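Long-range contact in BvnE (Penicillium brevicompactum, PDB 6U9I), which probably catalyses the stereoselective semipinacol rearrangement in brevianamide biosynthesis, acting as an isomerase (pinacolase): residues Q74-A86 and M99-Y112. Residues are numbered along the deposited sequence; the frame is centred on the assembly and turned at random.
Sequences QMKNFNLALMPGA and MHLASYAEAACGLY
Strand 78-82 runs antiparallel to strand 99-107, their axes 4.6 Å apart, with Asn79–Tyr104 and Ala81–Ala102 as hydrogen-bonded pairs and Leu80–Ser103 a non-hydrogen-bonded pair between them. A further hydrogen-bonded pair, Lys76–Glu106, lies beyond a beta bulge, where the register slips by one residue and the chain turns a corner at Asn77, whose positive phi fits the bend.

The bulge turns Asn77 toward Glu106. Its ND2 donates to Glu106 OE1 at 2.5 Å, unusually short and of doubtful exact length. OE1 lies nearly in the Asn77 amide plane, whereas the donor meets it from above the carboxylate plane; the two planes are nearly perpendicular (79°). Glu106 OE2 receives the Tyr104 hydroxyl OH at 2.6 Å through its anti lone pair, so an acid suits this place between an amide and a phenol. The edge of the Tyr104 ring also faces Asn77 O.

At the other end Met83 CG sits over the centre of the His100 imidazole, 3.6 Å from its centroid, a CH-pi contact. The methionine chain turns back twice (chi2 -79°, chi3 -74°), bringing SD against Ala102 CB and CE above the ring plane but off-centre, past the CE1–NE2 bond. His100 NE2 bonds Glu115.

On the side bearing Leu80 and Ser103, Leu80 CD1 meets Leu101 CD1 at 4.0 Å, and both leucines reach helix 14-31. Met75 lays CE tightly on Ala105 CB (3.4 Å), where a small residue fits, and its sulfur makes an oblique Met-aromatic contact with Tyr112.

The paired strands, part of a curved sheet consistent with an NTF2-like fold, present a mainly apolar face covered by helix 14-31 and a more polar one, where water bridges Asn79 ND2 and Ala102 O and the shared carboxylate, probably ionised, would be stabilised by its two donors.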
# COMPACT_ATOMS: atom_id res chain seq x y z
N GLN A 74 -1.73 2.71 26.01
CA GLN A 74 -0.28 2.68 25.98
C GLN A 74 0.35 3.78 25.15
O GLN A 74 1.58 3.90 25.15
CB GLN A 74 0.20 1.32 25.45
CG GLN A 74 -0.27 0.15 26.28
CD GLN A 74 0.08 -1.18 25.66
OE1 GLN A 74 0.67 -1.23 24.58
NE2 GLN A 74 -0.29 -2.26 26.33
N MET A 75 -0.43 4.58 24.44
CA MET A 75 0.12 5.61 23.57
C MET A 75 -0.63 6.92 23.77
O MET A 75 -1.81 6.93 24.14
CB MET A 75 0.07 5.18 22.10
CG MET A 75 0.64 3.79 21.89
SD MET A 75 1.51 3.61 20.34
CE MET A 75 0.19 4.00 19.21
N LYS A 76 0.08 8.01 23.53
CA LYS A 76 -0.45 9.36 23.67
C LYS A 76 -0.17 10.14 22.39
O LYS A 76 0.73 9.80 21.62
CB LYS A 76 0.17 10.10 24.88
CG LYS A 76 0.49 9.21 26.07
CD LYS A 76 1.99 8.91 26.15
CE LYS A 76 2.28 7.64 26.96
NZ LYS A 76 3.75 7.40 27.09
N ASN A 77 -0.95 11.20 22.19
CA ASN A 77 -0.73 12.15 21.09
C ASN A 77 -0.69 11.44 19.75
O ASN A 77 0.17 11.71 18.90
CB ASN A 77 0.53 12.97 21.33
CG ASN A 77 0.42 13.83 22.56
OD1 ASN A 77 -0.64 14.40 22.83
ND2 ASN A 77 1.49 13.90 23.34
N PHE A 78 -1.62 10.51 19.56
CA PHE A 78 -1.72 9.76 18.31
C PHE A 78 -2.14 10.67 17.17
O PHE A 78 -3.02 11.52 17.32
CB PHE A 78 -2.74 8.63 18.48
CG PHE A 78 -2.98 7.83 17.22
CD1 PHE A 78 -2.08 6.85 16.82
CD2 PHE A 78 -4.12 8.04 16.45
CE1 PHE A 78 -2.31 6.10 15.66
CE2 PHE A 78 -4.36 7.29 15.30
CZ PHE A 78 -3.45 6.32 14.91
N ASN A 79 -1.52 10.48 16.01
CA ASN A 79 -1.97 11.15 14.81
C ASN A 79 -1.82 10.21 13.62
O ASN A 79 -0.80 9.54 13.48
CB ASN A 79 -1.19 12.44 14.53
CG ASN A 79 -1.68 13.15 13.28
OD1 ASN A 79 -2.76 13.75 13.26
ND2 ASN A 79 -0.91 13.05 12.21
N LEU A 80 -2.86 10.16 12.79
CA LEU A 80 -2.85 9.40 11.55
C LEU A 80 -3.23 10.36 10.44
O LEU A 80 -4.22 11.08 10.56
CB LEU A 80 -3.84 8.23 11.63
CG LEU A 80 -3.92 7.28 10.43
CD1 LEU A 80 -2.59 6.57 10.24
CD2 LEU A 80 -5.04 6.26 10.65
N ALA A 81 -2.44 10.38 9.36
CA ALA A 81 -2.65 11.41 8.35
C ALA A 81 -2.10 10.93 7.02
O ALA A 81 -1.21 10.08 6.97
CB ALA A 81 -1.98 12.73 8.76
N LEU A 82 -2.61 11.52 5.95
CA LEU A 82 -2.02 11.28 4.64
C LEU A 82 -0.54 11.64 4.67
O LEU A 82 -0.13 12.62 5.31
CB LEU A 82 -2.75 12.10 3.57
CG LEU A 82 -4.09 11.49 3.14
CD1 LEU A 82 -5.04 12.56 2.61
CD2 LEU A 82 -3.88 10.38 2.11
N MET A 83 0.28 10.80 4.01
CA MET A 83 1.70 11.08 3.84
C MET A 83 1.87 12.44 3.17
O MET A 83 0.98 12.91 2.46
CB MET A 83 2.37 10.00 3.00
CG MET A 83 2.57 8.67 3.76
SD MET A 83 3.99 8.76 4.86
CE MET A 83 5.37 8.67 3.68
N PRO A 84 3.01 13.10 3.38
CA PRO A 84 3.26 14.37 2.68
C PRO A 84 3.03 14.24 1.19
O PRO A 84 3.65 13.40 0.54
CB PRO A 84 4.74 14.66 2.99
CG PRO A 84 5.01 13.96 4.28
CD PRO A 84 4.16 12.69 4.21
N GLY A 85 2.10 15.03 0.65
CA GLY A 85 1.82 15.00 -0.77
C GLY A 85 0.86 13.93 -1.25
O GLY A 85 0.50 13.93 -2.43
N ALA A 86 0.43 13.01 -0.39
CA ALA A 86 -0.47 11.94 -0.82
C ALA A 86 -1.92 12.38 -0.76
O ALA A 86 -2.31 13.17 0.10
CB ALA A 86 -0.28 10.70 0.07
N MET A 99 -5.18 4.90 0.59
CA MET A 99 -4.48 6.04 1.18
C MET A 99 -3.11 5.62 1.69
O MET A 99 -2.97 4.61 2.39
CB MET A 99 -5.28 6.67 2.33
CG MET A 99 -6.56 7.35 1.83
SD MET A 99 -7.43 8.23 3.13
CE MET A 99 -7.92 6.87 4.19
N HIS A 100 -2.12 6.43 1.34
CA HIS A 100 -0.76 6.29 1.84
C HIS A 100 -0.65 7.15 3.09
O HIS A 100 -0.79 8.37 3.01
CB HIS A 100 0.21 6.74 0.75
CG HIS A 100 1.64 6.41 1.01
ND1 HIS A 100 2.66 6.97 0.28
CD2 HIS A 100 2.22 5.57 1.90
CE1 HIS A 100 3.82 6.50 0.71
NE2 HIS A 100 3.58 5.65 1.70
N LEU A 101 -0.43 6.53 4.25
CA LEU A 101 -0.61 7.18 5.54
C LEU A 101 0.66 7.11 6.39
O LEU A 101 1.43 6.16 6.30
CB LEU A 101 -1.74 6.54 6.36
CG LEU A 101 -3.14 6.50 5.73
CD1 LEU A 101 -4.13 5.79 6.66
CD2 LEU A 101 -3.65 7.90 5.38
N ALA A 102 0.82 8.12 7.25
CA ALA A 102 1.82 8.12 8.30
C ALA A 102 1.13 8.16 9.65
O ALA A 102 0.15 8.90 9.83
CB ALA A 102 2.75 9.34 8.17
N SER A 103 1.63 7.38 10.60
CA SER A 103 1.15 7.43 11.97
C SER A 103 2.23 8.01 12.87
O SER A 103 3.42 7.88 12.61
CB SER A 103 0.72 6.04 12.47
OG SER A 103 1.84 5.18 12.55
N TYR A 104 1.78 8.66 13.94
CA TYR A 104 2.67 9.17 14.97
C TYR A 104 2.01 8.94 16.32
O TYR A 104 0.81 9.16 16.47
CB TYR A 104 2.98 10.66 14.76
CG TYR A 104 3.67 11.34 15.92
CD1 TYR A 104 2.95 11.78 17.03
CD2 TYR A 104 5.04 11.55 15.91
CE1 TYR A 104 3.58 12.40 18.10
CE2 TYR A 104 5.68 12.17 16.98
CZ TYR A 104 4.94 12.59 18.07
OH TYR A 104 5.57 13.21 19.14
N ALA A 105 2.80 8.51 17.30
CA ALA A 105 2.31 8.43 18.66
C ALA A 105 3.50 8.43 19.61
O ALA A 105 4.65 8.30 19.19
CB ALA A 105 1.44 7.19 18.88
N GLU A 106 3.20 8.59 20.89
CA GLU A 106 4.21 8.64 21.94
C GLU A 106 3.95 7.48 22.89
O GLU A 106 2.85 7.35 23.43
CB GLU A 106 4.18 9.99 22.67
CG GLU A 106 4.73 11.13 21.82
CD GLU A 106 4.23 12.51 22.25
OE1 GLU A 106 3.65 12.63 23.35
OE2 GLU A 106 4.41 13.48 21.47
N ALA A 107 4.94 6.62 23.05
CA ALA A 107 4.83 5.43 23.87
C ALA A 107 5.90 5.47 24.96
O ALA A 107 6.72 6.39 25.01
CB ALA A 107 4.95 4.18 23.00
N ALA A 108 5.88 4.47 25.85
CA ALA A 108 6.88 4.43 26.91
C ALA A 108 8.28 4.29 26.33
O ALA A 108 9.23 4.94 26.80
CB ALA A 108 6.58 3.28 27.88
N CYS A 109 8.44 3.47 25.29
CA CYS A 109 9.74 3.27 24.66
C CYS A 109 10.15 4.41 23.74
O CYS A 109 11.21 4.33 23.12
CB CYS A 109 9.76 1.96 23.87
SG CYS A 109 8.79 1.98 22.33
N GLY A 110 9.35 5.48 23.65
CA GLY A 110 9.66 6.60 22.79
C GLY A 110 8.63 6.77 21.69
O GLY A 110 7.46 6.41 21.86
N LEU A 111 9.08 7.31 20.56
CA LEU A 111 8.17 7.63 19.46
C LEU A 111 7.76 6.38 18.69
O LEU A 111 8.55 5.45 18.50
CB LEU A 111 8.83 8.62 18.50
CG LEU A 111 9.13 9.99 19.10
CD1 LEU A 111 9.61 10.94 18.03
CD2 LEU A 111 7.89 10.53 19.80
N TYR A 112 6.51 6.38 18.23
CA TYR A 112 6.00 5.40 17.28
C TYR A 112 5.71 6.14 15.99
O TYR A 112 4.87 7.04 15.97
CB TYR A 112 4.74 4.72 17.82
CG TYR A 112 4.06 3.81 16.82
CD1 TYR A 112 4.52 2.52 16.61
CD2 TYR A 112 2.95 4.25 16.10
CE1 TYR A 112 3.90 1.68 15.70
CE2 TYR A 112 2.32 3.42 15.19
CZ TYR A 112 2.80 2.14 14.99
OH TYR A 112 2.18 1.30 14.08
O HOH W 1 3.72 2.63 26.02
O HOH W 2 0.84 11.38 11.13